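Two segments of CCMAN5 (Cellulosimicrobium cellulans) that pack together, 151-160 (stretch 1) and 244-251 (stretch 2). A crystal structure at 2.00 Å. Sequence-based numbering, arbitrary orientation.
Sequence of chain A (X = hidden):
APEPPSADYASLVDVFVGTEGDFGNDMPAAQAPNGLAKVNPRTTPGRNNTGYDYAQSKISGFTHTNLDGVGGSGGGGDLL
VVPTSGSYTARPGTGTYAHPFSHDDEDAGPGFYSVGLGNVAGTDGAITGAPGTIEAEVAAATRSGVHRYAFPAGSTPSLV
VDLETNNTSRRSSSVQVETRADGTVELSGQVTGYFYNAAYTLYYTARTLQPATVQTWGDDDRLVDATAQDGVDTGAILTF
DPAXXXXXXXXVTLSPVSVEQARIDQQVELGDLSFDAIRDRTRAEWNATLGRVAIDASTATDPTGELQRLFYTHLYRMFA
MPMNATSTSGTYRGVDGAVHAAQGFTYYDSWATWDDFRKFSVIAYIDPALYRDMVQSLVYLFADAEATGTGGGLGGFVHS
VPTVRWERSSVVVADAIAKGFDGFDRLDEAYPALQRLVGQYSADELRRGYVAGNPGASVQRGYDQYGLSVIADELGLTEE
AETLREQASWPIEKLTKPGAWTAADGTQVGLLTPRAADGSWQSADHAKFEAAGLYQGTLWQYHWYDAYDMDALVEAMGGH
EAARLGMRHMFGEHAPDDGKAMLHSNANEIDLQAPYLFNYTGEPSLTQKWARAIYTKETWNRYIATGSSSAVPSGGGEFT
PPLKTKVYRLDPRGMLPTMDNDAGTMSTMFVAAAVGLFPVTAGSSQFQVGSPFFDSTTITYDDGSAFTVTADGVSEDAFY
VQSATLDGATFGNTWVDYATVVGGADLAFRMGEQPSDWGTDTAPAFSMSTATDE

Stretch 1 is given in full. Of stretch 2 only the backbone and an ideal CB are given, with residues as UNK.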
# COMPACT_ATOMS: atom_id res chain seq x y z
N PHE A 151 14.28 29.11 -14.82
CA PHE A 151 15.56 29.50 -14.20
C PHE A 151 15.71 31.02 -14.17
O PHE A 151 15.12 31.70 -15.00
CB PHE A 151 16.72 28.91 -15.00
CG PHE A 151 16.91 27.44 -14.83
CD1 PHE A 151 16.05 26.53 -15.44
CD2 PHE A 151 17.97 26.95 -14.07
CE1 PHE A 151 16.23 25.15 -15.29
CE2 PHE A 151 18.17 25.57 -13.92
CZ PHE A 151 17.29 24.68 -14.52
N PRO A 152 16.51 31.57 -13.23
CA PRO A 152 16.62 33.04 -13.25
C PRO A 152 17.21 33.56 -14.57
O PRO A 152 18.06 32.91 -15.18
CB PRO A 152 17.56 33.34 -12.07
CG PRO A 152 17.42 32.14 -11.15
CD PRO A 152 17.22 30.97 -12.08
N ALA A 153 16.75 34.72 -15.00
CA ALA A 153 17.32 35.34 -16.21
C ALA A 153 18.85 35.40 -16.13
O ALA A 153 19.43 35.71 -15.09
CB ALA A 153 16.73 36.72 -16.44
N GLY A 154 19.52 35.08 -17.23
CA GLY A 154 20.98 35.15 -17.23
C GLY A 154 21.64 33.85 -16.85
O GLY A 154 22.84 33.67 -17.10
N SER A 155 20.89 32.94 -16.23
CA SER A 155 21.40 31.60 -15.93
C SER A 155 21.72 30.80 -17.18
O SER A 155 21.07 30.96 -18.20
CB SER A 155 20.36 30.82 -15.15
OG SER A 155 20.17 31.37 -13.87
N THR A 156 22.72 29.93 -17.10
CA THR A 156 22.87 28.81 -18.02
C THR A 156 22.17 27.58 -17.40
O THR A 156 22.75 26.92 -16.52
CB THR A 156 24.35 28.46 -18.29
OG1 THR A 156 25.07 29.63 -18.70
CG2 THR A 156 24.49 27.39 -19.39
N PRO A 157 20.93 27.27 -17.83
CA PRO A 157 20.17 26.16 -17.24
C PRO A 157 20.81 24.81 -17.54
O PRO A 157 21.40 24.60 -18.61
CB PRO A 157 18.81 26.24 -17.95
CG PRO A 157 18.73 27.64 -18.50
CD PRO A 157 20.16 27.90 -18.92
N SER A 158 20.70 23.91 -16.57
CA SER A 158 21.19 22.57 -16.77
C SER A 158 20.33 21.58 -15.96
O SER A 158 19.79 21.92 -14.90
CB SER A 158 22.66 22.49 -16.37
OG SER A 158 23.09 21.16 -16.31
N LEU A 159 20.19 20.37 -16.49
CA LEU A 159 19.53 19.32 -15.75
C LEU A 159 20.50 18.15 -15.70
O LEU A 159 20.99 17.71 -16.73
CB LEU A 159 18.23 18.89 -16.45
CG LEU A 159 17.10 19.91 -16.58
CD1 LEU A 159 15.91 19.32 -17.30
CD2 LEU A 159 16.66 20.40 -15.21
N VAL A 160 20.78 17.69 -14.49
CA VAL A 160 21.59 16.50 -14.28
C VAL A 160 20.61 15.34 -14.27
O VAL A 160 19.59 15.41 -13.56
CB VAL A 160 22.34 16.57 -12.95
CG1 VAL A 160 22.98 15.23 -12.61
CG2 VAL A 160 23.39 17.68 -12.98
N UNK A 244 16.72 30.22 -23.16
CA UNK A 244 15.60 29.35 -22.80
C UNK A 244 15.33 29.26 -21.30
O UNK A 244 14.49 28.47 -20.87
CB UNK A 244 15.86 27.94 -23.34
N UNK A 245 16.05 30.06 -20.52
CA UNK A 245 15.97 30.02 -19.07
C UNK A 245 14.54 30.13 -18.52
O UNK A 245 14.22 29.48 -17.52
CB UNK A 245 16.82 31.15 -18.49
N UNK A 246 13.70 30.92 -19.19
CA UNK A 246 12.28 31.07 -18.85
C UNK A 246 11.43 29.79 -18.92
O UNK A 246 10.40 29.69 -18.25
CB UNK A 246 11.66 32.11 -19.79
N UNK A 247 11.85 28.81 -19.73
CA UNK A 247 11.10 27.55 -19.88
C UNK A 247 11.95 26.37 -20.35
O UNK A 247 12.30 26.27 -21.53
CB UNK A 247 9.95 27.76 -20.87
N UNK A 248 12.28 25.50 -19.41
CA UNK A 248 12.99 24.26 -19.68
C UNK A 248 12.06 23.07 -19.40
O UNK A 248 11.62 22.87 -18.27
CB UNK A 248 14.26 24.17 -18.84
N UNK A 249 11.76 22.30 -20.43
CA UNK A 249 10.83 21.16 -20.33
C UNK A 249 11.51 19.81 -20.54
O UNK A 249 12.50 19.70 -21.25
CB UNK A 249 9.70 21.32 -21.35
N UNK A 250 10.96 18.78 -19.90
CA UNK A 250 11.50 17.44 -19.98
C UNK A 250 10.35 16.47 -19.84
O UNK A 250 9.43 16.70 -19.06
CB UNK A 250 12.57 17.20 -18.91
N UNK A 251 10.42 15.38 -20.60
CA UNK A 251 9.38 14.36 -20.57
C UNK A 251 10.04 13.00 -20.44
O UNK A 251 10.88 12.63 -21.26
CB UNK A 251 8.50 14.42 -21.82

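Position 244 opens a type I beta turn that ends at 247. Its CA-to-CB bond points sideways, and no atom of stretch 1 lies within 5.5 Å of the ideal CB. Stretch 1 sets no demand here, so many residues would suit, polar ones included. The residue is Asp-244. The end of its side chain leads away from stretch 1. Its backbone O accepts a hydrogen bond from the N of residue 247, 2.9 Å away, which closes the turn.

Position 245 is the tightest point of the contact. Its backbone O accepts a hydrogen bond from Phe-151 N at 2.7 Å, with a nearly straight angle of 162°. The ideal CB points sideways into a crowded spot. It is 3.9 Å from Phe-151 O, 3.9 Å from Pro-152 O and 4.0 Å from Pro-157 CG. Carbonyl oxygens and a proline ring crowd two of the three directions a longer side chain could take; the third is less hindered by stretch 1. A small side chain suits best: alanine, perhaps glycine or serine. The residue is Ala-245. Its methyl sits 3.9 Å (CB to CG) from Pro-157 and 4.1 Å (CB to CB) from Phe-151. Ser-155 O lies 4.2 Å from Ala-245 CB; this oxygen is buried by the contact and has no polar partner in the model.

Position 246 lies inside the turn, with phi/psi of -60/-25. These angles are open to most residues. A CB would point away from stretch 1 and has room, so glycine is not required by the backbone or by this contact. The residue is Gly-246.

Position 247 closes the turn through its backbone N. Its CB points away from stretch 1, and a polar or charged side chain would do well. The residue is Glu-247, extended through chi1 and chi2 (both t) and not in contact with stretch 1.

Position 248 begins the strand and points toward stretch 1. The ideal CB is 4.2 Å from Phe-151 CE1, 5.1 Å from Pro-157 CB and 5.3 Å from Leu-159 CD1. Everything near it is carbon, and no charge or donor is on offer. A medium apolar side chain is expected: valine, isoleucine, leucine or perhaps methionine. The residue is Ile-248. Its CG1 is 3.9 Å from Phe-151 CD1 and also 3.9 Å from Pro-157 CB, while its CG2 lies 4.0 Å from Leu-159 CD1.

Position 249 points away, as expected from strand alternation. Stretch 1 does not select a residue. It is Gly-249.

Position 250 points toward stretch 1 again. The ideal CB is 4.3 Å from Leu-159 CD1, so an apolar side chain fits, such as leucine, valine or isoleucine. The residue is Leu-250, with chi1 t and chi2 p. Its CB keeps the 4.3 Å contact with Leu-159 CD1.

Position 251 is out of reach of stretch 1, which leaves the choice open. The residue is Gln-251.

Stretch 2 244-251: DAGEIGLQ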
# COMPACT_ATOMS: atom_id res chain seq x y z
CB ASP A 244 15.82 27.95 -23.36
CG ASP A 244 15.50 27.86 -24.81
OD1 ASP A 244 14.44 28.40 -25.22
OD2 ASP A 244 16.29 27.25 -25.55
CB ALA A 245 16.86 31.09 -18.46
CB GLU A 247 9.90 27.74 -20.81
CG GLU A 247 8.86 26.64 -20.73
CD GLU A 247 7.71 26.92 -21.66
OE1 GLU A 247 7.67 26.36 -22.76
OE2 GLU A 247 6.84 27.74 -21.30
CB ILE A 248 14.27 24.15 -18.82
CG1 ILE A 248 15.21 25.35 -19.05
CG2 ILE A 248 15.00 22.83 -19.09
CD1 ILE A 248 15.72 25.50 -20.51
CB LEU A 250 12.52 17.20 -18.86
CG LEU A 250 13.35 15.92 -19.03
CD1 LEU A 250 14.46 16.19 -20.01
CD2 LEU A 250 13.92 15.43 -17.70
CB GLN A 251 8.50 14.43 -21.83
CG GLN A 251 7.80 15.78 -22.06
CD GLN A 251 6.77 15.74 -23.17
OE1 GLN A 251 5.76 16.46 -23.14
NE2 GLN A 251 7.01 14.89 -24.15
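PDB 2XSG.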